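Local coordinates for low temperature requirement C protein (Listeria monocytogenes, PDB 1Y9I) that is a helical PgpA-family protein, a putative membrane-bound lipid phosphatase that probably dephosphorylates phosphatidylglycerophosphate with the help of bound metal ions, at the interface of chains A and B. Numbering follows the deposited sequence. Chains: chain A/B, low temperature requirement C protein.

The interface of chains A and B. Residues chain A 9-10, 13, 17, 66; chain B 81-83.
In this PgpA-family helical bundle, a chain B loop, residues B:Val81 to B:Pro83, that leads into helix 84-89 of chain B packs along helix 9-20 of chain A. The patch belongs to a two-fold symmetric interface, so a twin exists with the chains exchanged; the deposited assembly holds four copies of the protein, and this pairing may belong to its tetramer.

Apolar packing carries the contact, and no nitrogen or oxygen of one chain comes close enough to bond one of the other. The peptide bond before B:Pro83 is cis, and the proline ring is set against the first turns of the helix. B:Pro83 CG meets the backbone, 3.9 Å from A:Leu10 CA, with the carbonyl oxygen of A:Ala9 at similar range. On the neighbouring ring carbon, B:Pro83 CD lies 3.8 Å from A:Lys13 CB, the two side chains crossing obliquely. From helix 59-76, the A:Leu66 CD2 methyl reaches B:Pro83 CD at 3.9 Å, coming in at about a right angle.

Further along, B:Val81 and A:Trp17 meet tip to tip at the benzo end of the indole. The B:Val81 CG2 methyl stands 3.4 Å from A:Trp17 CH2, with CZ3 almost as near, while CG1 touches the CH2 and CZ2 side more loosely. CG1 lies beside the backbone N and anti to the carbonyl carbon (chi1 -51°), which puts CG2 in the crowded position.

The lysine contributes through its aliphatic stem. With CG anti to the backbone N (chi1 177°) and a bend at chi2 (62°), the chain then runs extended past the loop. B:Gln82 takes part through its backbone carbonyl: A:Lys13 CG passes 3.7 Å from B:Gln82 O, a van der Waals approach. Within chain A, A:Lys13 CE lies over one indole face of A:Trp17, toward the rim.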
loop_
_atom_site.group_PDB
_atom_site.type_symbol
_atom_site.label_atom_id
_atom_site.label_comp_id
_atom_site.label_asym_id
_atom_site.label_seq_id
_atom_site.Cartn_x
_atom_site.Cartn_y
_atom_site.Cartn_z
ATOM N N ALA A 9 -1.619 23.196 -14.923
ATOM C CA ALA A 9 -0.711 22.760 -15.977
ATOM C C ALA A 9 -0.520 21.254 -15.864
ATOM O O ALA A 9 -0.332 20.560 -16.861
ATOM C CB ALA A 9 0.629 23.468 -15.839
ATOM N N LEU A 10 -0.568 20.762 -14.633
ATOM C CA LEU A 10 -0.410 19.340 -14.366
ATOM C C LEU A 10 -1.584 18.571 -14.964
ATOM O O LEU A 10 -1.388 17.624 -15.725
ATOM C CB LEU A 10 -0.335 19.101 -12.854
ATOM C CG LEU A 10 -0.229 17.652 -12.367
ATOM C CD1 LEU A 10 0.967 16.971 -13.017
ATOM C CD2 LEU A 10 -0.104 17.634 -10.848
ATOM N N LYS A 13 -1.726 18.704 -18.952
ATOM C CA LYS A 13 -0.756 17.806 -19.565
ATOM C C LYS A 13 -1.130 16.337 -19.391
ATOM O O LYS A 13 -0.939 15.534 -20.300
ATOM C CB LYS A 13 0.642 18.058 -18.986
ATOM C CG LYS A 13 1.719 17.128 -19.518
ATOM C CD LYS A 13 1.917 17.282 -21.019
ATOM C CE LYS A 13 2.990 16.336 -21.531
ATOM N NZ LYS A 13 3.222 16.461 -22.999
ATOM N N TRP A 17 -1.766 14.076 -22.669
ATOM C CA TRP A 17 -0.794 13.018 -22.897
ATOM C C TRP A 17 -1.492 11.670 -23.026
ATOM O O TRP A 17 -1.103 10.842 -23.845
ATOM C CB TRP A 17 0.249 12.970 -21.774
ATOM C CG TRP A 17 1.628 12.623 -22.281
ATOM C CD1 TRP A 17 1.972 12.308 -23.566
ATOM C CD2 TRP A 17 2.841 12.580 -21.522
ATOM N NE1 TRP A 17 3.320 12.073 -23.657
ATOM C CE2 TRP A 17 3.882 12.232 -22.416
ATOM C CE3 TRP A 17 3.155 12.800 -20.174
ATOM C CZ2 TRP A 17 5.214 12.099 -22.008
ATOM C CZ3 TRP A 17 4.481 12.668 -19.764
ATOM C CH2 TRP A 17 5.494 12.320 -20.682
ATOM N N LEU A 66 1.572 11.293 -15.449
ATOM C CA LEU A 66 2.749 11.906 -16.059
ATOM C C LEU A 66 4.012 11.091 -15.854
ATOM O O LEU A 66 4.781 10.869 -16.792
ATOM C CB LEU A 66 2.978 13.321 -15.508
ATOM C CG LEU A 66 2.344 14.460 -16.312
ATOM C CD1 LEU A 66 0.853 14.238 -16.417
ATOM C CD2 LEU A 66 2.642 15.799 -15.648
ATOM N N VAL B 81 9.652 16.049 -19.649
ATOM C CA VAL B 81 8.635 16.939 -20.190
ATOM C C VAL B 81 8.052 17.802 -19.075
ATOM O O VAL B 81 8.025 17.391 -17.918
ATOM C CB VAL B 81 7.481 16.134 -20.834
ATOM C CG1 VAL B 81 8.043 15.120 -21.813
ATOM C CG2 VAL B 81 6.656 15.431 -19.751
ATOM N N GLN B 82 7.593 19.002 -19.418
ATOM C CA GLN B 82 6.980 19.886 -18.430
ATOM C C GLN B 82 5.528 19.442 -18.267
ATOM O O GLN B 82 4.912 18.972 -19.222
ATOM C CB GLN B 82 7.016 21.340 -18.906
ATOM C CG GLN B 82 8.397 21.978 -18.915
ATOM C CD GLN B 82 9.027 22.025 -17.539
ATOM O OE1 GLN B 82 8.341 21.887 -16.522
ATOM N NE2 GLN B 82 10.341 22.236 -17.496
ATOM N N PRO B 83 4.944 19.624 -17.070
ATOM C CA PRO B 83 5.544 20.210 -15.872
ATOM C C PRO B 83 6.276 19.211 -14.974
ATOM O O PRO B 83 6.804 19.584 -13.930
ATOM C CB PRO B 83 4.343 20.836 -15.180
ATOM C CG PRO B 83 3.286 19.812 -15.429
ATOM C CD PRO B 83 3.491 19.443 -16.889
#